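Local coordinates for protein multiheme cytochrome cf (PDB 6QVM) that carries eleven c-type hemes in the bacterial S-layer and probably passes electrons to insoluble extracellular ferric iron, at residues 127-132 and 199-204; 376-381 and 467-472; 622-627 and 642-647. All blocks are in the same frame, centred on the assembly; numbering follows the deposited sequence.

Interaction 1: residues 127-132 and 199-204; sequences ITKQRL and RTEVVK
Lys-129 sets CG anti to its backbone N (chi1 -170°), whereas Glu-201 has CG anti to its carbonyl carbon (chi1 -66°). Both chains run on extended beyond CG, and their charged ends meet between the starts of two helices. The salt bridge is long: Lys-129 NZ lies 3.3 Å from Glu-201 OE2, as a weak hydrogen bond. The lysine methylenes also lie against this carboxylate, CE of Lys-129 being 3.5 Å from OE2 of Glu-201 where the two side chains cross obliquely. The ammonium has its stronger partner in the carbonyl O of Ser-181, while OE1 of Glu-201 turns back weakly to the N of Ser-198. An alanine in place of Lys-129 would probably leave Glu-201 OE2 without its counter-charge here and the Ser-181 carbonyl without this donor. The segments open helices 129-139 and 199-212, and Thr-128 occupies the N-cap of the first. The Ile-Thr-Lys-Gln and Arg-Thr-Glu stretches resemble the helix starts of S-layer homology domains, consistent with a place in the S-layer binding part of the protein. Beneath the charged pair the contact is apolar. Leu-132 extends CD2 to within 3.7 Å of the carbonyl O of Glu-201, thus reaching the backbone of the second helix as well as its side chains. Val-202 CG2 packs on Ile-127 CG2 at 4.0 Å and lies near the same leucine methyl. The backbone of Ile-127 is itself bonded to Leu-100 and Ala-197, and that of Lys-129 to Ala-195.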
loop_
_atom_site.group_PDB
_atom_site.type_symbol
_atom_site.label_atom_id
_atom_site.label_comp_id
_atom_site.label_asym_id
_atom_site.label_seq_id
_atom_site.Cartn_x
_atom_site.Cartn_y
_atom_site.Cartn_z
ATOM N N ILE A 127 9.120 -22.659 38.985
ATOM C CA ILE A 127 7.732 -23.044 39.194
ATOM C C ILE A 127 7.648 -24.256 40.117
ATOM O O ILE A 127 8.401 -25.229 39.974
ATOM C CB ILE A 127 7.049 -23.316 37.843
ATOM C CG1 ILE A 127 5.587 -23.711 38.035
ATOM C CG2 ILE A 127 7.795 -24.384 37.053
ATOM C CD1 ILE A 127 4.640 -22.546 37.998
ATOM N N THR A 128 6.723 -24.202 41.069
ATOM C CA THR A 128 6.448 -25.327 41.946
ATOM C C THR A 128 5.118 -25.966 41.570
ATOM O O THR A 128 4.298 -25.381 40.859
ATOM C CB THR A 128 6.429 -24.900 43.420
ATOM O OG1 THR A 128 5.340 -23.999 43.659
ATOM C CG2 THR A 128 7.745 -24.223 43.801
ATOM N N LYS A 129 4.916 -27.183 42.078
ATOM C CA LYS A 129 3.732 -27.961 41.739
ATOM C C LYS A 129 2.450 -27.249 42.147
ATOM O O LYS A 129 1.423 -27.386 41.473
ATOM C CB LYS A 129 3.829 -29.335 42.402
ATOM C CG LYS A 129 2.792 -30.351 41.956
ATOM C CD LYS A 129 3.367 -31.747 42.090
ATOM C CE LYS A 129 2.320 -32.825 41.908
ATOM N NZ LYS A 129 2.953 -34.168 41.995
ATOM N N GLN A 130 2.488 -26.470 43.229
ATOM C CA GLN A 130 1.264 -25.830 43.691
ATOM C C GLN A 130 0.959 -24.568 42.895
ATOM O O GLN A 130 -0.209 -24.276 42.627
ATOM C CB GLN A 130 1.347 -25.520 45.187
ATOM C CG GLN A 130 2.379 -24.466 45.570
ATOM C CD GLN A 130 2.406 -24.192 47.055
ATOM O OE1 GLN A 130 1.394 -23.822 47.650
ATOM N NE2 GLN A 130 3.566 -24.388 47.670
ATOM N N ARG A 131 1.983 -23.816 42.490
ATOM C CA ARG A 131 1.695 -22.618 41.715
ATOM C C ARG A 131 1.498 -22.927 40.238
ATOM O O ARG A 131 0.877 -22.132 39.524
ATOM C CB ARG A 131 2.784 -21.568 41.932
ATOM C CG ARG A 131 2.322 -20.507 42.927
ATOM C CD ARG A 131 3.344 -19.455 43.275
ATOM N NE ARG A 131 3.386 -18.332 42.335
ATOM C CZ ARG A 131 2.382 -17.482 42.113
ATOM N NH1 ARG A 131 2.531 -16.481 41.257
ATOM N NH2 ARG A 131 1.224 -17.623 42.741
ATOM N N LEU A 132 1.997 -24.070 39.762
ATOM C CA LEU A 132 1.575 -24.547 38.451
ATOM C C LEU A 132 0.082 -24.844 38.442
ATOM O O LEU A 132 -0.615 -24.530 37.472
ATOM C CB LEU A 132 2.365 -25.790 38.048
ATOM C CG LEU A 132 1.881 -26.481 36.766
ATOM C CD1 LEU A 132 2.082 -25.577 35.553
ATOM C CD2 LEU A 132 2.570 -27.824 36.563
ATOM N N ARG A 199 9.542 -30.732 34.166
ATOM C CA ARG A 199 9.221 -30.361 32.794
ATOM C C ARG A 199 8.014 -31.136 32.269
ATOM O O ARG A 199 7.146 -30.572 31.593
ATOM C CB ARG A 199 10.454 -30.592 31.923
ATOM C CG ARG A 199 10.260 -30.270 30.450
ATOM C CD ARG A 199 11.529 -29.751 29.805
ATOM N NE ARG A 199 11.479 -28.290 29.710
ATOM C CZ ARG A 199 12.427 -27.453 30.143
ATOM N NH1 ARG A 199 13.533 -27.917 30.721
ATOM N NH2 ARG A 199 12.280 -26.140 29.989
ATOM N N THR A 200 7.947 -32.435 32.577
ATOM C CA THR A 200 6.829 -33.266 32.141
ATOM C C THR A 200 5.499 -32.720 32.645
ATOM O O THR A 200 4.512 -32.680 31.901
ATOM C CB THR A 200 7.038 -34.702 32.624
ATOM O OG1 THR A 200 8.145 -35.288 31.928
ATOM C CG2 THR A 200 5.782 -35.546 32.407
ATOM N N GLU A 201 5.464 -32.260 33.899
ATOM C CA GLU A 201 4.215 -31.772 34.474
ATOM C C GLU A 201 3.834 -30.407 33.912
ATOM O O GLU A 201 2.649 -30.133 33.694
ATOM C CB GLU A 201 4.322 -31.726 35.994
ATOM C CG GLU A 201 4.467 -33.106 36.618
ATOM C CD GLU A 201 4.562 -33.059 38.132
ATOM O OE1 GLU A 201 5.542 -32.477 38.649
ATOM O OE2 GLU A 201 3.637 -33.572 38.804
ATOM N N VAL A 202 4.824 -29.542 33.671
ATOM C CA VAL A 202 4.561 -28.256 33.028
ATOM C C VAL A 202 3.992 -28.469 31.631
ATOM O O VAL A 202 2.989 -27.856 31.245
ATOM C CB VAL A 202 5.842 -27.403 32.989
ATOM C CG1 VAL A 202 5.618 -26.148 32.160
ATOM C CG2 VAL A 202 6.284 -27.040 34.397
ATOM N N VAL A 203 4.620 -29.357 30.856
ATOM C CA VAL A 203 4.188 -29.591 29.482
ATOM C C VAL A 203 2.810 -30.240 29.453
ATOM O O VAL A 203 1.969 -29.902 28.613
ATOM C CB VAL A 203 5.240 -30.435 28.740
ATOM C CG1 VAL A 203 4.663 -31.021 27.456
ATOM C CG2 VAL A 203 6.459 -29.591 28.445
ATOM N N LYS A 204 2.547 -31.163 30.379
ATOM C CA LYS A 204 1.216 -31.757 30.459
ATOM C C LYS A 204 0.170 -30.710 30.821
ATOM O O LYS A 204 -0.981 -30.797 30.376
ATOM C CB LYS A 204 1.219 -32.905 31.469
ATOM C CG LYS A 204 -0.050 -33.745 31.494
ATOM C CD LYS A 204 0.265 -35.188 31.849
ATOM C CE LYS A 204 -1.001 -36.007 32.010
ATOM N NZ LYS A 204 -1.752 -35.614 33.231
#

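Interaction 2: residues 376-381 and 467-472. With HEC (heme c), chain I.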
loop_
_atom_site.group_PDB
_atom_site.type_symbol
_atom_site.label_atom_id
_atom_site.label_comp_id
_atom_site.label_asym_id
_atom_site.label_seq_id
_atom_site.Cartn_x
_atom_site.Cartn_y
_atom_site.Cartn_z
ATOM N N GLY A 376 -0.733 -9.231 -10.063
ATOM C CA GLY A 376 -1.063 -7.976 -10.708
ATOM C C GLY A 376 -1.566 -6.898 -9.776
ATOM O O GLY A 376 -2.405 -6.086 -10.175
ATOM N N ILE A 377 -1.067 -6.861 -8.536
ATOM C CA ILE A 377 -1.575 -5.894 -7.569
ATOM C C ILE A 377 -1.168 -4.481 -7.962
ATOM O O ILE A 377 -1.817 -3.507 -7.568
ATOM C CB ILE A 377 -1.107 -6.250 -6.151
ATOM C CG1 ILE A 377 -1.939 -5.499 -5.115
ATOM C CG2 ILE A 377 0.375 -5.951 -5.988
ATOM C CD1 ILE A 377 -1.418 -5.668 -3.706
ATOM N N ALA A 378 -0.092 -4.339 -8.736
ATOM C CA ALA A 378 0.357 -3.022 -9.165
ATOM C C ALA A 378 -0.547 -2.411 -10.225
ATOM O O ALA A 378 -0.359 -1.238 -10.568
ATOM C CB ALA A 378 1.793 -3.103 -9.687
ATOM N N ALA A 379 -1.512 -3.167 -10.742
ATOM C CA ALA A 379 -2.457 -2.622 -11.703
ATOM C C ALA A 379 -3.336 -1.571 -11.040
ATOM O O ALA A 379 -3.656 -1.657 -9.852
ATOM C CB ALA A 379 -3.326 -3.734 -12.291
ATOM N N SER A 380 -3.722 -0.567 -11.828
ATOM C CA SER A 380 -4.508 0.541 -11.297
ATOM C C SER A 380 -5.845 0.089 -10.734
ATOM O O SER A 380 -6.431 0.807 -9.918
ATOM C CB SER A 380 -4.741 1.585 -12.387
ATOM O OG SER A 380 -3.514 2.144 -12.814
ATOM N N ALA A 381 -6.337 -1.079 -11.152
ATOM C CA ALA A 381 -7.622 -1.561 -10.656
ATOM C C ALA A 381 -7.594 -1.794 -9.152
ATOM O O ALA A 381 -8.642 -1.761 -8.500
ATOM C CB ALA A 381 -8.013 -2.845 -11.385
ATOM N N PHE A 467 6.372 -8.217 -20.098
ATOM C CA PHE A 467 5.786 -7.162 -19.285
ATOM C C PHE A 467 4.370 -6.847 -19.749
ATOM O O PHE A 467 4.073 -6.871 -20.950
ATOM C CB PHE A 467 6.669 -5.915 -19.328
ATOM C CG PHE A 467 8.080 -6.165 -18.859
ATOM C CD1 PHE A 467 8.368 -6.230 -17.505
ATOM C CD2 PHE A 467 9.112 -6.356 -19.765
ATOM C CE1 PHE A 467 9.659 -6.471 -17.062
ATOM C CE2 PHE A 467 10.410 -6.592 -19.327
ATOM C CZ PHE A 467 10.681 -6.651 -17.972
ATOM N N LYS A 468 3.501 -6.539 -18.782
ATOM C CA LYS A 468 2.071 -6.482 -19.023
ATOM C C LYS A 468 1.391 -5.243 -18.461
ATOM O O LYS A 468 0.164 -5.130 -18.578
ATOM C CB LYS A 468 1.390 -7.743 -18.458
ATOM C CG LYS A 468 1.961 -8.229 -17.134
ATOM N N LEU A 469 2.137 -4.312 -17.874
ATOM C CA LEU A 469 1.557 -3.115 -17.278
ATOM C C LEU A 469 2.134 -1.863 -17.924
ATOM O O LEU A 469 3.345 -1.765 -18.147
ATOM C CB LEU A 469 1.799 -3.055 -15.760
ATOM C CG LEU A 469 1.114 -4.092 -14.868
ATOM C CD1 LEU A 469 1.569 -3.909 -13.427
ATOM C CD2 LEU A 469 -0.404 -4.003 -14.964
ATOM N N GLY A 470 1.255 -0.912 -18.234
ATOM C CA GLY A 470 1.666 0.437 -18.572
ATOM C C GLY A 470 1.977 1.213 -17.313
ATOM O O GLY A 470 2.431 0.657 -16.310
ATOM N N ILE A 471 1.728 2.509 -17.352
ATOM C CA ILE A 471 1.878 3.334 -16.160
ATOM C C ILE A 471 0.630 3.181 -15.300
ATOM O O ILE A 471 -0.496 3.190 -15.807
ATOM C CB ILE A 471 2.124 4.801 -16.553
ATOM C CG1 ILE A 471 3.443 4.931 -17.320
ATOM C CG2 ILE A 471 2.115 5.694 -15.326
ATOM C CD1 ILE A 471 3.597 6.253 -18.035
ATOM N N THR A 472 0.823 3.013 -13.995
ATOM C CA THR A 472 -0.273 2.785 -13.066
ATOM C C THR A 472 -0.141 3.733 -11.884
ATOM O O THR A 472 0.790 4.540 -11.810
ATOM C CB THR A 472 -0.302 1.339 -12.565
ATOM O OG1 THR A 472 0.913 1.052 -11.859
ATOM C CG2 THR A 472 -0.444 0.372 -13.735
HETATM FE FE HEC I . 1.336 -3.451 0.159
HETATM C CHA HEC I . 3.595 -4.481 -2.206
HETATM C CHB HEC I . 2.958 -5.421 2.496
HETATM C CHC HEC I . -0.674 -2.181 2.623
HETATM C CHD HEC I . -0.682 -2.042 -2.232
HETATM N NA HEC I . 2.968 -4.716 0.156
HETATM C C1A HEC I . 3.747 -5.022 -0.944
HETATM C C2A HEC I . 4.750 -5.998 -0.557
HETATM C C3A HEC I . 4.556 -6.262 0.746
HETATM C C4A HEC I . 3.442 -5.462 1.210
HETATM C CMA HEC I . 5.350 -7.250 1.623
HETATM C CAA HEC I . 5.795 -6.605 -1.537
HETATM C CBA HEC I . 7.266 -6.401 -1.152
HETATM C CGA HEC I . 7.535 -5.042 -0.552
HETATM O O1A HEC I . 7.194 -4.013 -1.196
HETATM O O2A HEC I . 8.109 -4.993 0.568
HETATM N NB HEC I . 1.148 -3.766 2.181
HETATM C C1B HEC I . 1.997 -4.543 2.956
HETATM C C2B HEC I . 1.697 -4.282 4.347
HETATM C C3B HEC I . 0.675 -3.395 4.395
HETATM C C4B HEC I . 0.327 -3.044 3.024
HETATM C CMB HEC I . 2.401 -5.004 5.518
HETATM C CAB HEC I . -0.027 -2.819 5.654
HETATM C CBB HEC I . 0.978 -2.158 6.625
HETATM N NC HEC I . -0.392 -2.370 0.180
HETATM C C1C HEC I . -1.030 -1.904 1.317
HETATM C C2C HEC I . -2.171 -1.103 0.907
HETATM C C3C HEC I . -2.098 -0.946 -0.435
HETATM C C4C HEC I . -1.030 -1.818 -0.915
HETATM C CMC HEC I . -3.028 -0.281 1.898
HETATM C CAC HEC I . -3.065 -0.156 -1.367
HETATM C CBC HEC I . -3.248 1.336 -0.993
HETATM N ND HEC I . 1.429 -3.304 -1.901
HETATM C C1D HEC I . 0.492 -2.619 -2.670
HETATM C C2D HEC I . 0.939 -2.625 -4.038
HETATM C C3D HEC I . 2.267 -3.388 -4.039
HETATM C C4D HEC I . 2.500 -3.768 -2.664
HETATM C CMD HEC I . 0.221 -1.992 -5.242
HETATM C CAD HEC I . 3.179 -3.653 -5.251
HETATM C CBD HEC I . 4.282 -2.600 -5.140
HETATM C CGD HEC I . 4.882 -2.280 -6.487
HETATM O O1D HEC I . 5.332 -1.114 -6.671
HETATM O O2D HEC I . 4.907 -3.183 -7.370
#
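Thr-472 and Ala-378 make the one hydrogen bond between these two loops. The hydroxyl OG1 of Thr-472 donates to the carbonyl O of Ala-378 at 2.9 Å, with a C=O...donor angle of 159° and the donor tilted 20° from the carbonyl plane. Thr-472 directs OG1 between its own backbone N and carbonyl carbon (chi1 62°), which leaves CG2 beside the CA of Ala-379. A second polar group packs alongside: Ser-380 OG is 3.3 Å from Thr-472 CB, but its stronger hydrogen bond is shared with the hydroxyl of Tyr-397, which also binds the carbonyl O of Ile-471.

The apolar part is a fork. Leu-469 straddles the two alanines, its CD1 lying 3.8 Å from Ala-378 CB and its CD2 4.0 Å from Ala-379 CB. These alanines stand at the end of a type I turn that starts at Gly-376.

Heme contacts come next. Ile-377, which points away from the second loop, lays CD1 3.7 Å from C1D of a heme c and CG2 3.7 Å from its CAD, and Ala-378 CB, already against the leucine, also approaches a propionate oxygen, O2D, of this heme. Thr-472 and Ile-471 touch further hemes, so the pair of loops is wedged among several cofactors.

Each loop runs directly into a CXXCH heme-binding motif, the first through helix 381-384 and the second through helix 473-476. Helix 437-449 borders the second loop, with Gln-437 touching Thr-472 and Asp-438 receiving the backbone N-H groups of Lys-468 and Leu-469.

Interaction 3: residues 622-627 and 642-647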
loop_
_atom_site.group_PDB
_atom_site.type_symbol
_atom_site.label_atom_id
_atom_site.label_comp_id
_atom_site.label_asym_id
_atom_site.label_seq_id
_atom_site.Cartn_x
_atom_site.Cartn_y
_atom_site.Cartn_z
ATOM N N ASN A 622 5.696 27.254 -41.134
ATOM C CA ASN A 622 6.354 27.971 -42.218
ATOM C C ASN A 622 7.874 27.873 -42.150
ATOM O O ASN A 622 8.551 28.368 -43.057
ATOM C CB ASN A 622 5.905 29.434 -42.204
ATOM C CG ASN A 622 4.395 29.579 -42.181
ATOM O OD1 ASN A 622 3.674 28.605 -41.972
ATOM N ND2 ASN A 622 3.909 30.794 -42.393
ATOM N N ILE A 623 8.424 27.249 -41.109
ATOM C CA ILE A 623 9.854 26.971 -41.050
ATOM C C ILE A 623 10.081 25.540 -41.515
ATOM O O ILE A 623 11.102 25.224 -42.136
ATOM C CB ILE A 623 10.418 27.203 -39.633
ATOM C CG1 ILE A 623 10.415 28.691 -39.276
ATOM C CG2 ILE A 623 11.835 26.660 -39.512
ATOM C CD1 ILE A 623 10.967 28.983 -37.899
ATOM N N LEU A 624 9.115 24.667 -41.239
ATOM C CA LEU A 624 9.239 23.272 -41.637
ATOM C C LEU A 624 8.720 23.031 -43.050
ATOM O O LEU A 624 9.245 22.167 -43.757
ATOM C CB LEU A 624 8.508 22.374 -40.639
ATOM C CG LEU A 624 9.121 22.386 -39.240
ATOM C CD1 LEU A 624 8.366 21.468 -38.289
ATOM C CD2 LEU A 624 10.591 21.999 -39.303
ATOM N N ASN A 625 7.698 23.772 -43.477
ATOM C CA ASN A 625 7.255 23.716 -44.864
ATOM C C ASN A 625 8.361 24.236 -45.769
ATOM O O ASN A 625 8.927 23.482 -46.568
ATOM C CB ASN A 625 5.972 24.525 -45.067
ATOM C CG ASN A 625 4.742 23.816 -44.539
ATOM O OD1 ASN A 625 4.708 22.588 -44.437
ATOM N ND2 ASN A 625 3.714 24.584 -44.220
ATOM N N GLN A 626 8.699 25.518 -45.619
ATOM C CA GLN A 626 9.751 26.133 -46.416
ATOM C C GLN A 626 11.129 25.659 -45.966
ATOM O O GLN A 626 12.068 26.453 -45.897
ATOM C CB GLN A 626 9.657 27.662 -46.343
ATOM C CG GLN A 626 8.526 28.259 -47.171
ATOM N N LEU A 627 11.253 24.370 -45.650
ATOM C CA LEU A 627 12.542 23.721 -45.438
ATOM C C LEU A 627 12.427 22.272 -45.891
ATOM O O LEU A 627 13.427 21.552 -45.992
ATOM C CB LEU A 627 12.980 23.808 -43.977
ATOM N N TYR A 642 20.519 23.391 -37.971
ATOM C CA TYR A 642 20.229 24.294 -36.861
ATOM C C TYR A 642 18.776 24.748 -36.896
ATOM O O TYR A 642 18.027 24.563 -35.930
ATOM C CB TYR A 642 21.157 25.510 -36.914
ATOM C CG TYR A 642 22.629 25.250 -36.672
ATOM C CD1 TYR A 642 23.071 24.102 -36.028
ATOM C CD2 TYR A 642 23.582 26.178 -37.075
ATOM C CE1 TYR A 642 24.435 23.886 -35.802
ATOM C CE2 TYR A 642 24.934 25.975 -36.856
ATOM C CZ TYR A 642 25.357 24.831 -36.223
ATOM O OH TYR A 642 26.703 24.641 -36.013
ATOM N N ALA A 643 18.363 25.357 -38.010
ATOM C CA ALA A 643 16.992 25.855 -38.126
ATOM C C ALA A 643 15.964 24.733 -38.088
ATOM O O ALA A 643 14.777 24.999 -37.858
ATOM C CB ALA A 643 16.824 26.662 -39.413
ATOM N N ASP A 644 16.393 23.492 -38.318
ATOM C CA ASP A 644 15.494 22.349 -38.220
ATOM C C ASP A 644 15.323 21.924 -36.765
ATOM O O ASP A 644 14.197 21.765 -36.278
ATOM C CB ASP A 644 16.033 21.207 -39.087
ATOM C CG ASP A 644 15.078 20.038 -39.190
ATOM O OD1 ASP A 644 13.857 20.256 -39.320
ATOM O OD2 ASP A 644 15.570 18.887 -39.145
ATOM N N THR A 645 16.442 21.787 -36.052
ATOM C CA THR A 645 16.415 21.485 -34.623
ATOM C C THR A 645 15.686 22.573 -33.841
ATOM O O THR A 645 14.808 22.289 -33.016
ATOM C CB THR A 645 17.845 21.331 -34.097
ATOM O OG1 THR A 645 18.604 20.507 -34.990
ATOM C CG2 THR A 645 17.848 20.721 -32.701
ATOM N N LEU A 646 16.031 23.834 -34.108
ATOM C CA LEU A 646 15.481 24.941 -33.335
ATOM C C LEU A 646 13.971 25.037 -33.483
ATOM O O LEU A 646 13.283 25.478 -32.555
ATOM C CB LEU A 646 16.143 26.251 -33.758
ATOM C CG LEU A 646 17.277 26.786 -32.874
ATOM C CD1 LEU A 646 17.981 25.674 -32.117
ATOM C CD2 LEU A 646 18.279 27.577 -33.701
ATOM N N ALA A 647 13.440 24.636 -34.635
ATOM C CA ALA A 647 12.001 24.636 -34.835
ATOM C C ALA A 647 11.371 23.294 -34.514
ATOM O O ALA A 647 10.164 23.240 -34.251
ATOM C CB ALA A 647 11.665 25.024 -36.276
#
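Ile-623 meets Ala-647 through its branch methyl. The isoleucine places CG1 anti to the carbonyl carbon (chi1 -69°), which sends CG2 to the position anti to the backbone N and brings it 3.6 Å from Ala-647 CB. The same methyl lies 3.8 Å from the carbonyl O of Ala-643, one turn earlier, so it rests on the surface between two small residues of the facing helix. Leu-624 uses its own end: CD2 reaches Asp-644 OD1 at 3.7 Å and comes to 4.4 Å from Ala-647 CB. Asp-644 holds CG anti to its backbone N (chi1 -173°), and the two side chains cross at about a right angle. The meeting of methyl and carboxylate is van der Waals contact alone; OD1 has its hydrogen bond with Ser-512 OG, a serine that Leu-624 also touches. No hydrogen bond joins the segments. Their axes approach to 10.0 Å at 146°, roughly antiparallel, so that helices 606-628 and 641-652, successive in the chain, form a helical hairpin. Helix 661-672 packs against both, with Ala-671 touching Ile-623 on one helix and Leu-646 on the other.

In the fold
The three contacts follow one another along the chain and share no helix or strand. Interaction 2 is the central one, about 14 Å from the middle of the chain, whereas interactions 1 and 3 lie about 46 and 48 Å out, on opposite sides, with centres about 93 Å apart. All three are largely buried locally. Place and chemistry differ together: the outlying pair join helices or their first turns, interaction 1 combining methyl packing with a long salt bridge and interaction 3 resting on van der Waals packing, with no hydrogen bond or salt bridge across it. At 376-381 and 467-472, irregular loops are joined by a hydroxyl-to-carbonyl bond, and only there do the segments themselves line heme pockets.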